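Dipicolinate synthase subunit A (Bacillus halodurans, PDB 3D4O) probably forms, as the A subunit of dipicolinate synthase, part of the oxidoreductase that makes dipicolinic acid, the calcium chelator of bacterial spores. Local coordinates at residues I51-L64 and I84-N96. Numbering follows the deposited sequence.
Sequences IDEVDWNTVDAILL and IVLTEEMIEKTPN. With EDO (1,2-ethanediol), chain M.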
loop_
_atom_site.group_PDB
_atom_site.type_symbol
_atom_site.label_atom_id
_atom_site.label_comp_id
_atom_site.label_asym_id
_atom_site.label_seq_id
_atom_site.Cartn_x
_atom_site.Cartn_y
_atom_site.Cartn_z
ATOM N N ILE C 51 -6.939 -14.326 -32.945
ATOM C CA ILE C 51 -5.605 -14.863 -33.238
ATOM C C ILE C 51 -5.635 -15.672 -34.522
ATOM O O ILE C 51 -4.660 -15.723 -35.270
ATOM C CB ILE C 51 -5.006 -15.677 -32.040
ATOM C CG1 ILE C 51 -3.477 -15.581 -32.078
ATOM C CG2 ILE C 51 -5.539 -17.101 -32.023
ATOM C CD1 ILE C 51 -2.761 -16.172 -30.866
ATOM N N ASP C 52 -6.796 -16.256 -34.787
ATOM C CA ASP C 52 -7.006 -17.104 -35.978
ATOM C C ASP C 52 -7.194 -16.272 -37.244
ATOM O O ASP C 52 -7.334 -16.826 -38.324
ATOM C CB ASP C 52 -8.194 -18.073 -35.785
ATOM C CG ASP C 52 -9.537 -17.364 -35.671
ATOM O OD1 ASP C 52 -9.988 -17.152 -34.526
ATOM O OD2 ASP C 52 -10.128 -16.982 -36.704
ATOM N N GLU C 53 -7.199 -14.949 -37.102
ATOM C CA GLU C 53 -7.399 -14.052 -38.269
ATOM C C GLU C 53 -6.104 -13.342 -38.654
ATOM O O GLU C 53 -6.057 -12.584 -39.618
ATOM C CB GLU C 53 -8.456 -12.977 -37.968
ATOM C CG GLU C 53 -9.811 -13.489 -37.490
ATOM C CD GLU C 53 -10.835 -12.358 -37.307
ATOM O OE1 GLU C 53 -11.509 -11.997 -38.291
ATOM O OE2 GLU C 53 -11.014 -11.864 -36.175
ATOM N N VAL C 54 -5.060 -13.598 -37.878
ATOM C CA VAL C 54 -3.749 -12.944 -38.072
ATOM C C VAL C 54 -3.116 -13.386 -39.386
ATOM O O VAL C 54 -3.225 -14.541 -39.787
ATOM C CB VAL C 54 -2.804 -13.167 -36.842
ATOM C CG1 VAL C 54 -1.433 -12.533 -37.052
ATOM C CG2 VAL C 54 -3.435 -12.589 -35.572
ATOM N N ASP C 55 -2.515 -12.422 -40.068
ATOM C CA ASP C 55 -1.843 -12.627 -41.370
ATOM C C ASP C 55 -0.364 -12.809 -41.100
ATOM O O ASP C 55 0.460 -11.918 -41.356
ATOM C CB ASP C 55 -2.088 -11.415 -42.278
ATOM C CG ASP C 55 -1.364 -11.511 -43.611
ATOM O OD1 ASP C 55 -1.091 -12.630 -44.098
ATOM O OD2 ASP C 55 -1.072 -10.442 -44.183
ATOM N N TRP C 56 -0.038 -14.012 -40.642
ATOM C CA TRP C 56 1.312 -14.330 -40.131
ATOM C C TRP C 56 2.468 -14.080 -41.073
ATOM O O TRP C 56 3.530 -13.674 -40.630
ATOM C CB TRP C 56 1.413 -15.769 -39.577
ATOM C CG TRP C 56 0.441 -16.059 -38.484
ATOM C CD1 TRP C 56 -0.722 -16.782 -38.582
ATOM C CD2 TRP C 56 0.492 -15.569 -37.146
ATOM N NE1 TRP C 56 -1.377 -16.794 -37.374
ATOM C CE2 TRP C 56 -0.651 -16.057 -36.476
ATOM C CE3 TRP C 56 1.404 -14.777 -36.440
ATOM C CZ2 TRP C 56 -0.900 -15.781 -35.139
ATOM C CZ3 TRP C 56 1.152 -14.507 -35.111
ATOM C CH2 TRP C 56 0.007 -14.998 -34.476
ATOM N N ASN C 57 2.267 -14.319 -42.362
ATOM C CA ASN C 57 3.383 -14.189 -43.330
ATOM C C ASN C 57 3.736 -12.740 -43.709
ATOM O O ASN C 57 4.570 -12.507 -44.583
ATOM C CB ASN C 57 3.255 -15.143 -44.550
ATOM C CG ASN C 57 2.007 -14.934 -45.352
ATOM O OD1 ASN C 57 1.395 -13.868 -45.305
ATOM N ND2 ASN C 57 1.613 -15.960 -46.113
ATOM N N THR C 58 3.147 -11.774 -43.002
ATOM C CA THR C 58 3.456 -10.341 -43.266
ATOM C C THR C 58 3.891 -9.585 -42.009
ATOM O O THR C 58 4.184 -8.387 -42.029
ATOM C CB THR C 58 2.269 -9.605 -43.930
ATOM O OG1 THR C 58 1.122 -9.640 -43.071
ATOM C CG2 THR C 58 1.922 -10.253 -45.266
ATOM N N VAL C 59 3.972 -10.337 -40.928
ATOM C CA VAL C 59 4.307 -9.834 -39.594
ATOM C C VAL C 59 5.799 -9.753 -39.326
ATOM O O VAL C 59 6.504 -10.762 -39.360
ATOM C CB VAL C 59 3.664 -10.747 -38.545
ATOM C CG1 VAL C 59 4.148 -10.408 -37.177
ATOM C CG2 VAL C 59 2.121 -10.681 -38.684
ATOM N N ASP C 60 6.277 -8.549 -39.053
ATOM C CA ASP C 60 7.711 -8.337 -38.803
ATOM C C ASP C 60 8.032 -8.595 -37.341
ATOM O O ASP C 60 9.198 -8.766 -36.953
ATOM C CB ASP C 60 8.160 -6.904 -39.135
ATOM C CG ASP C 60 7.825 -6.478 -40.566
ATOM O OD1 ASP C 60 8.676 -6.616 -41.460
ATOM O OD2 ASP C 60 6.713 -5.978 -40.791
ATOM N N ALA C 61 6.993 -8.599 -36.518
ATOM C CA ALA C 61 7.205 -8.775 -35.085
ATOM C C ALA C 61 5.973 -9.095 -34.271
ATOM O O ALA C 61 4.881 -8.578 -34.491
ATOM C CB ALA C 61 7.895 -7.552 -34.503
ATOM N N ILE C 62 6.219 -9.956 -33.294
ATOM C CA ILE C 62 5.205 -10.403 -32.360
ATOM C C ILE C 62 5.529 -9.911 -30.970
ATOM O O ILE C 62 6.571 -10.221 -30.428
ATOM C CB ILE C 62 5.107 -11.929 -32.368
ATOM C CG1 ILE C 62 4.792 -12.403 -33.794
ATOM C CG2 ILE C 62 4.078 -12.411 -31.327
ATOM C CD1 ILE C 62 4.551 -13.890 -33.913
ATOM N N LEU C 63 4.612 -9.132 -30.412
ATOM C CA LEU C 63 4.769 -8.559 -29.080
ATOM C C LEU C 63 3.852 -9.230 -28.103
ATOM O O LEU C 63 2.621 -9.113 -28.162
ATOM C CB LEU C 63 4.520 -7.036 -29.073
ATOM C CG LEU C 63 5.611 -6.043 -29.523
ATOM C CD1 LEU C 63 6.371 -6.485 -30.753
ATOM C CD2 LEU C 63 5.014 -4.643 -29.751
ATOM N N LEU C 64 4.497 -9.942 -27.194
ATOM C CA LEU C 64 3.804 -10.631 -26.127
ATOM C C LEU C 64 3.879 -9.823 -24.847
ATOM O O LEU C 64 4.726 -8.931 -24.708
ATOM C CB LEU C 64 4.415 -12.012 -25.894
ATOM C CG LEU C 64 4.441 -12.981 -27.070
ATOM C CD1 LEU C 64 4.985 -14.309 -26.647
ATOM C CD2 LEU C 64 3.024 -13.125 -27.632
ATOM N N ILE C 84 -6.470 -17.235 -25.629
ATOM C CA ILE C 84 -5.519 -16.974 -26.722
ATOM C C ILE C 84 -4.288 -17.858 -26.596
ATOM O O ILE C 84 -3.523 -17.750 -25.657
ATOM C CB ILE C 84 -5.120 -15.475 -26.731
ATOM C CG1 ILE C 84 -6.362 -14.606 -26.885
ATOM C CG2 ILE C 84 -4.149 -15.153 -27.851
ATOM C CD1 ILE C 84 -6.096 -13.149 -26.627
ATOM N N VAL C 85 -4.133 -18.770 -27.540
ATOM C CA VAL C 85 -2.986 -19.674 -27.528
ATOM C C VAL C 85 -2.117 -19.453 -28.739
ATOM O O VAL C 85 -2.581 -19.481 -29.877
ATOM C CB VAL C 85 -3.389 -21.172 -27.434
ATOM C CG1 VAL C 85 -2.148 -22.038 -27.446
ATOM C CG2 VAL C 85 -4.193 -21.439 -26.167
ATOM N N LEU C 86 -0.846 -19.204 -28.459
ATOM C CA LEU C 86 0.158 -18.985 -29.491
ATOM C C LEU C 86 0.846 -20.302 -29.799
ATOM O O LEU C 86 1.557 -20.856 -28.971
ATOM C CB LEU C 86 1.190 -17.947 -29.042
ATOM C CG LEU C 86 2.214 -17.554 -30.109
ATOM C CD1 LEU C 86 1.538 -16.968 -31.345
ATOM C CD2 LEU C 86 3.199 -16.576 -29.549
ATOM N N THR C 87 0.627 -20.789 -31.008
ATOM C CA THR C 87 1.182 -22.069 -31.428
ATOM C C THR C 87 2.437 -21.950 -32.270
ATOM O O THR C 87 2.863 -20.870 -32.664
ATOM C CB THR C 87 0.177 -22.857 -32.267
ATOM O OG1 THR C 87 -0.167 -22.090 -33.416
ATOM C CG2 THR C 87 -1.077 -23.166 -31.484
ATOM N N GLU C 88 2.996 -23.119 -32.560
ATOM C CA GLU C 88 4.225 -23.235 -33.353
ATOM C C GLU C 88 3.869 -23.018 -34.793
ATOM O O GLU C 88 4.650 -22.486 -35.588
ATOM C CB GLU C 88 4.848 -24.625 -33.193
ATOM C CG GLU C 88 5.301 -24.918 -31.775
ATOM C CD GLU C 88 5.926 -26.298 -31.616
ATOM O OE1 GLU C 88 6.077 -27.028 -32.630
ATOM O OE2 GLU C 88 6.271 -26.637 -30.455
ATOM N N GLU C 89 2.647 -23.427 -35.095
ATOM C CA GLU C 89 2.126 -23.373 -36.448
ATOM C C GLU C 89 2.023 -21.936 -36.875
ATOM O O GLU C 89 2.336 -21.587 -37.997
ATOM C CB GLU C 89 0.757 -24.068 -36.559
HETATM N N MSE C 90 1.609 -21.095 -35.948
HETATM C CA MSE C 90 1.439 -19.670 -36.232
HETATM C C MSE C 90 2.786 -19.023 -36.484
HETATM O O MSE C 90 2.973 -18.279 -37.428
HETATM C CB MSE C 90 0.760 -18.967 -35.050
HETATM C CG MSE C 90 -0.690 -19.372 -34.886
HETATM SE SE MSE C 90 -1.525 -18.801 -33.206
HETATM C CE MSE C 90 -3.171 -19.850 -33.495
ATOM N N ILE C 91 3.737 -19.373 -35.643
ATOM C CA ILE C 91 5.071 -18.752 -35.657
ATOM C C ILE C 91 5.879 -19.069 -36.909
ATOM O O ILE C 91 6.652 -18.232 -37.377
ATOM C CB ILE C 91 5.820 -19.065 -34.344
ATOM C CG1 ILE C 91 5.065 -18.373 -33.208
ATOM C CG2 ILE C 91 7.254 -18.537 -34.351
ATOM C CD1 ILE C 91 5.533 -18.714 -31.831
ATOM N N GLU C 92 5.621 -20.242 -37.494
ATOM C CA GLU C 92 6.360 -20.720 -38.686
ATOM C C GLU C 92 5.827 -20.062 -39.948
ATOM O O GLU C 92 6.449 -20.133 -41.023
ATOM C CB GLU C 92 6.232 -22.238 -38.860
ATOM C CG GLU C 92 4.984 -22.646 -39.651
ATOM C CD GLU C 92 4.645 -24.081 -39.513
ATOM O OE1 GLU C 92 5.470 -24.832 -38.949
ATOM O OE2 GLU C 92 3.537 -24.439 -39.961
ATOM N N LYS C 93 4.631 -19.491 -39.823
ATOM C CA LYS C 93 4.008 -18.777 -40.936
ATOM C C LYS C 93 4.628 -17.405 -41.059
ATOM O O LYS C 93 4.472 -16.750 -42.076
ATOM C CB LYS C 93 2.485 -18.633 -40.825
ATOM C CG LYS C 93 1.668 -19.705 -41.563
ATOM C CD LYS C 93 1.167 -20.819 -40.672
ATOM C CE LYS C 93 0.090 -20.309 -39.706
ATOM N NZ LYS C 93 -0.415 -21.331 -38.737
ATOM N N THR C 94 5.349 -16.973 -40.025
ATOM C CA THR C 94 5.954 -15.631 -40.041
ATOM C C THR C 94 7.160 -15.590 -40.983
ATOM O O THR C 94 7.678 -16.635 -41.379
ATOM C CB THR C 94 6.341 -15.128 -38.626
ATOM O OG1 THR C 94 7.397 -15.925 -38.085
ATOM C CG2 THR C 94 5.127 -15.148 -37.676
ATOM N N PRO C 95 7.568 -14.387 -41.406
ATOM C CA PRO C 95 8.761 -14.299 -42.225
ATOM C C PRO C 95 9.978 -14.614 -41.399
ATOM O O PRO C 95 9.954 -14.530 -40.168
ATOM C CB PRO C 95 8.791 -12.835 -42.678
ATOM C CG PRO C 95 7.449 -12.282 -42.380
ATOM C CD PRO C 95 6.908 -13.082 -41.254
ATOM N N ASN C 96 11.032 -14.994 -42.098
ATOM C CA ASN C 96 12.292 -15.398 -41.464
ATOM C C ASN C 96 12.791 -14.387 -40.454
ATOM O O ASN C 96 13.291 -14.744 -39.392
ATOM C CB ASN C 96 13.375 -15.637 -42.535
HETATM C C1 EDO M . 6.644 -5.991 -23.890
HETATM O O1 EDO M . 5.789 -6.964 -23.271
HETATM C C2 EDO M . 7.240 -6.513 -25.207
HETATM O O2 EDO M . 6.186 -7.049 -26.017
#
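With CG set opposite its carbonyl carbon (chi1 -58°), the indole of Trp-56 is laid against Met-90, a selenomethionine whose own CG takes the same placing and whose chain then runs extended past the ring. CB of Met-90 sits over the six-membered ring, 3.8 Å from its centroid and displaced toward the rim, a CH-pi contact. The selenium follows as an oblique Met-aromatic contact, 4.7 Å from the same centroid. On the opposite face lies Val-54, with CG1 above the ring centre, so the indole is sandwiched between an aliphatic group of its own segment and one from helix 88-92. Lys-93 bends beside the indole, bringing CE to 3.8 Å from CD1 of Trp-56, while its NZ makes a weak bond back to Glu-89 O. Replacing Trp-56 by an alanine is likely to leave a gap between Met-90 CB and Val-54 CG1, with the selenomethionine chain freer to turn.

Beyond the selenium, Ile-51 crosses Met-90 at about a right angle and pushes CD1 tightly against Ile-84 CG2, at 3.5 Å. Leu-86 places CD1 against Trp-56 CH2 and CD2 4.0 Å from Leu-64 CD2. At Thr-94, no conventional hydrogen bond crosses; instead Thr-94 CA points its hydrogen at Trp-56 O, 3.2 Å away and nearly straight (165°). Thr-94 OG1 donates to Ile-91 O and is also hydrogen-bonded to Arg-118 NE, which leaves CG2 to touch Ile-62 CD1. The Trp-56 turn leading into strand 61-63 thus packs against helix 88-92 and the residues flanking it, within the beta-alpha-beta unit of strand 61-63, helix 88-92 and strand 99-102 in the parallel, Rossmann-like sheet of the N-terminal domain.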